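Fructokinase (Xylella fastidiosa Temecula1, PDB 3LJS) probably phosphorylates fructose at the expense of ATP, as a bacterial fructokinase of the PfkB (ribokinase-like) carbohydrate kinase family. Local coordinates at residues V53-D66 / G76-T90. Residues are numbered along the deposited sequence; the frame is centred on the assembly and turned at random.
Sequences VQFVGMLGSDMFGD and GVVTDGIVRTSTAKT
The guanidinium of Arg84 is met at its edge, nearly in plane, by Gly60 O and Asp66 OD1, while Gly65 O lies over one face. Arginine suits this position because NE and NH2 can share Gly60 O, NH2 in the carbonyl plane at 3.1 Å and NE from well above it, while NH2 also forms a salt bridge to Asp66 OD1 at 2.7 Å. That oxygen is approached from its anti side, the carboxylate and guanidinium planes 77° apart. Two bends fold the arginine back over Leu59 CB. The Phe55 ring receives Ile82 CG1 at its edge, 4.1 Å from CD2, and stacks with Phe72 of helix 63-75; the other branch of Ile82, CG2, packs on Leu59 CG. Met63 CG lies over one face of the Phe64 ring, which Phe94 of the second subunit meets edge-to-face.

Val78 N bonds Val53 O in the single bridge between Gln54 and Val78. Strands 58-60 and 82-85 run parallel, joined by Val83 N to Gly57 O, Leu59 N to Val83 O and Thr85 N to Leu59 O. Selenomethionine Met58 leaves with CG anti to the backbone N (chi1 -175°) and lays SE against Thr85 CG2 (3.5 Å); its flexible selenoether chain then bends, bringing CE unusually close to Val83 CG2 (3.4 Å).

Asp62, the N-cap of helix 63-75, uses both oxygens: OD1 accepts from Gly65 N and, through its syn lone pair, from Thr90 OG1 (2.7 Å), while OD2 takes Thr90 N (3.0 Å). Thr90 offers hydroxyl and amide together; Gly60, lacking a CB, leaves room for Thr90 OG1 and Asp62 OD2.

This beta-alpha-beta unit closes one sheet edge within the chain. Arg84 ties the helix's first turn to strand 82-85, Asp62 its N-cap to Thr90 past that strand, and the helix dipole would probably favour an ionised Asp62.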
# COMPACT_ATOMS: atom_id res chain seq x y z
N VAL B 53 24.76 -16.88 0.60
CA VAL B 53 23.70 -16.40 -0.26
C VAL B 53 23.58 -14.88 -0.23
O VAL B 53 23.80 -14.23 0.80
CB VAL B 53 22.33 -17.02 0.15
CG1 VAL B 53 21.99 -16.65 1.58
CG2 VAL B 53 21.24 -16.54 -0.80
N GLN B 54 23.23 -14.33 -1.38
CA GLN B 54 23.07 -12.90 -1.53
C GLN B 54 21.73 -12.62 -2.19
O GLN B 54 21.28 -13.40 -3.04
CB GLN B 54 24.22 -12.37 -2.40
CG GLN B 54 24.13 -10.91 -2.79
CD GLN B 54 25.31 -10.48 -3.65
OE1 GLN B 54 26.03 -11.31 -4.21
NE2 GLN B 54 25.51 -9.17 -3.77
N PHE B 55 21.06 -11.56 -1.77
CA PHE B 55 19.80 -11.19 -2.40
C PHE B 55 20.10 -9.95 -3.24
O PHE B 55 20.63 -8.96 -2.72
CB PHE B 55 18.71 -10.83 -1.39
CG PHE B 55 17.44 -10.35 -2.03
CD1 PHE B 55 16.53 -11.25 -2.57
CD2 PHE B 55 17.18 -8.99 -2.15
CE1 PHE B 55 15.38 -10.81 -3.23
CE2 PHE B 55 16.03 -8.53 -2.81
CZ PHE B 55 15.13 -9.45 -3.35
N VAL B 56 19.77 -10.02 -4.52
CA VAL B 56 20.00 -8.91 -5.43
C VAL B 56 18.65 -8.37 -5.90
O VAL B 56 17.83 -9.08 -6.47
CB VAL B 56 20.84 -9.36 -6.65
CG1 VAL B 56 20.95 -8.23 -7.67
CG2 VAL B 56 22.23 -9.77 -6.18
N GLY B 57 18.43 -7.09 -5.64
CA GLY B 57 17.19 -6.46 -6.01
C GLY B 57 17.12 -5.06 -5.44
O GLY B 57 18.04 -4.62 -4.75
N MSE B 58 16.01 -4.38 -5.70
CA MSE B 58 15.84 -3.02 -5.23
C MSE B 58 14.79 -2.92 -4.14
O MSE B 58 13.70 -3.47 -4.28
CB MSE B 58 15.48 -2.11 -6.41
CG MSE B 58 15.39 -0.64 -6.07
SE MSE B 58 15.34 0.43 -7.69
CE MSE B 58 17.22 0.88 -7.78
N LEU B 59 15.13 -2.22 -3.07
CA LEU B 59 14.23 -2.00 -1.94
C LEU B 59 13.92 -0.51 -1.87
O LEU B 59 14.77 0.32 -2.21
CB LEU B 59 14.88 -2.43 -0.63
CG LEU B 59 15.40 -3.87 -0.51
CD1 LEU B 59 15.89 -4.12 0.91
CD2 LEU B 59 14.30 -4.83 -0.87
N GLY B 60 12.72 -0.16 -1.43
CA GLY B 60 12.37 1.25 -1.33
C GLY B 60 13.12 1.91 -0.18
O GLY B 60 13.64 1.22 0.71
N SER B 61 13.19 3.24 -0.21
CA SER B 61 13.84 4.00 0.86
C SER B 61 12.73 4.44 1.79
O SER B 61 12.48 5.63 1.97
CB SER B 61 14.56 5.23 0.30
OG SER B 61 15.63 4.85 -0.54
N ASP B 62 12.03 3.45 2.34
CA ASP B 62 10.93 3.70 3.25
C ASP B 62 11.05 2.73 4.42
O ASP B 62 11.97 1.91 4.46
CB ASP B 62 9.59 3.51 2.54
CG ASP B 62 9.52 2.22 1.73
OD1 ASP B 62 9.80 1.14 2.29
OD2 ASP B 62 9.19 2.28 0.53
N MSE B 63 10.13 2.85 5.37
CA MSE B 63 10.13 2.01 6.57
C MSE B 63 10.12 0.52 6.25
O MSE B 63 10.79 -0.28 6.91
CB MSE B 63 8.93 2.35 7.46
CG MSE B 63 7.57 2.18 6.78
SE MSE B 63 6.05 2.59 7.93
CE MSE B 63 6.03 4.52 7.71
N PHE B 64 9.36 0.13 5.23
CA PHE B 64 9.27 -1.27 4.86
C PHE B 64 10.56 -1.76 4.21
O PHE B 64 10.97 -2.90 4.41
CB PHE B 64 8.08 -1.49 3.94
CG PHE B 64 6.76 -1.22 4.61
CD1 PHE B 64 6.42 -1.89 5.78
CD2 PHE B 64 5.87 -0.30 4.08
CE1 PHE B 64 5.21 -1.64 6.43
CE2 PHE B 64 4.65 -0.05 4.71
CZ PHE B 64 4.32 -0.72 5.88
N GLY B 65 11.19 -0.89 3.43
CA GLY B 65 12.43 -1.25 2.79
C GLY B 65 13.49 -1.48 3.85
O GLY B 65 14.28 -2.42 3.77
N ASP B 66 13.50 -0.61 4.87
CA ASP B 66 14.46 -0.74 5.96
C ASP B 66 14.22 -2.06 6.69
O ASP B 66 15.16 -2.73 7.11
CB ASP B 66 14.33 0.41 6.95
CG ASP B 66 14.67 1.76 6.34
OD1 ASP B 66 15.45 1.80 5.36
OD2 ASP B 66 14.17 2.79 6.86
N GLY B 76 21.52 -13.44 7.87
CA GLY B 76 22.80 -13.86 7.35
C GLY B 76 22.88 -13.77 5.83
O GLY B 76 23.81 -14.29 5.22
N VAL B 77 21.90 -13.12 5.22
CA VAL B 77 21.89 -12.94 3.76
C VAL B 77 22.79 -11.75 3.44
O VAL B 77 22.64 -10.69 4.05
CB VAL B 77 20.46 -12.65 3.23
CG1 VAL B 77 20.50 -12.31 1.73
CG2 VAL B 77 19.56 -13.85 3.47
N VAL B 78 23.72 -11.91 2.51
CA VAL B 78 24.61 -10.81 2.14
C VAL B 78 23.78 -9.72 1.46
O VAL B 78 22.98 -10.00 0.55
CB VAL B 78 25.73 -11.29 1.19
CG1 VAL B 78 26.50 -10.09 0.64
CG2 VAL B 78 26.68 -12.21 1.95
N THR B 79 23.96 -8.48 1.89
CA THR B 79 23.19 -7.36 1.35
C THR B 79 23.91 -6.42 0.39
O THR B 79 23.32 -5.43 -0.04
CB THR B 79 22.61 -6.51 2.50
OG1 THR B 79 23.69 -6.01 3.31
CG2 THR B 79 21.68 -7.34 3.38
N ASP B 80 25.16 -6.73 0.05
CA ASP B 80 25.94 -5.87 -0.85
C ASP B 80 25.30 -5.59 -2.20
O ASP B 80 25.52 -4.54 -2.79
CB ASP B 80 27.32 -6.48 -1.12
CG ASP B 80 28.05 -6.86 0.14
OD1 ASP B 80 27.86 -6.18 1.17
OD2 ASP B 80 28.82 -7.84 0.10
N GLY B 81 24.51 -6.54 -2.70
CA GLY B 81 23.88 -6.35 -4.00
C GLY B 81 22.53 -5.66 -3.98
O GLY B 81 21.87 -5.56 -5.02
N ILE B 82 22.10 -5.20 -2.82
CA ILE B 82 20.82 -4.52 -2.71
C ILE B 82 20.99 -3.04 -3.03
O ILE B 82 21.95 -2.42 -2.58
CB ILE B 82 20.22 -4.64 -1.29
CG1 ILE B 82 19.81 -6.09 -1.01
CG2 ILE B 82 19.00 -3.72 -1.15
CD1 ILE B 82 19.29 -6.32 0.41
N VAL B 83 20.08 -2.48 -3.82
CA VAL B 83 20.13 -1.06 -4.14
C VAL B 83 18.83 -0.45 -3.63
O VAL B 83 17.85 -1.17 -3.41
CB VAL B 83 20.29 -0.79 -5.65
CG1 VAL B 83 21.69 -1.19 -6.10
CG2 VAL B 83 19.24 -1.54 -6.44
N ARG B 84 18.81 0.86 -3.44
CA ARG B 84 17.62 1.53 -2.91
C ARG B 84 17.06 2.61 -3.83
O ARG B 84 17.76 3.14 -4.69
CB ARG B 84 17.95 2.16 -1.55
CG ARG B 84 18.67 1.24 -0.57
CD ARG B 84 17.80 0.05 -0.16
NE ARG B 84 16.74 0.42 0.77
CZ ARG B 84 16.88 0.51 2.09
NH1 ARG B 84 18.05 0.25 2.65
NH2 ARG B 84 15.85 0.85 2.85
N THR B 85 15.79 2.93 -3.64
CA THR B 85 15.14 3.98 -4.42
C THR B 85 14.02 4.66 -3.64
O THR B 85 13.34 4.04 -2.82
CB THR B 85 14.55 3.43 -5.72
OG1 THR B 85 13.96 4.52 -6.46
CG2 THR B 85 13.50 2.38 -5.44
N SER B 86 13.84 5.96 -3.90
CA SER B 86 12.80 6.75 -3.26
C SER B 86 11.74 7.07 -4.30
O SER B 86 10.76 7.75 -4.00
CB SER B 86 13.39 8.06 -2.72
OG SER B 86 14.37 7.81 -1.73
N THR B 87 11.94 6.57 -5.51
CA THR B 87 11.02 6.81 -6.62
C THR B 87 9.69 6.08 -6.46
O THR B 87 8.66 6.53 -6.94
CB THR B 87 11.66 6.40 -7.96
OG1 THR B 87 12.82 7.21 -8.19
CG2 THR B 87 10.69 6.58 -9.12
N ALA B 88 9.74 4.93 -5.79
CA ALA B 88 8.54 4.15 -5.56
C ALA B 88 8.62 3.47 -4.20
O ALA B 88 9.70 3.31 -3.63
CB ALA B 88 8.36 3.11 -6.67
N LYS B 89 7.46 3.06 -3.69
CA LYS B 89 7.38 2.41 -2.40
C LYS B 89 7.62 0.91 -2.50
O LYS B 89 7.53 0.31 -3.58
CB LYS B 89 6.00 2.63 -1.79
CG LYS B 89 5.60 4.10 -1.62
CD LYS B 89 6.42 4.76 -0.53
CE LYS B 89 5.95 6.17 -0.26
NZ LYS B 89 6.80 6.82 0.78
N THR B 90 7.94 0.31 -1.36
CA THR B 90 8.14 -1.12 -1.28
C THR B 90 6.77 -1.74 -1.55
O THR B 90 5.77 -1.29 -0.99
CB THR B 90 8.60 -1.53 0.13
OG1 THR B 90 9.84 -0.88 0.43
CG2 THR B 90 8.76 -3.04 0.23
O HOH W 1 25.28 -15.78 3.32
O HOH W 2 17.04 6.52 -2.08
O HOH W 3 10.54 4.10 -1.14
O HOH W 4 18.05 0.37 5.55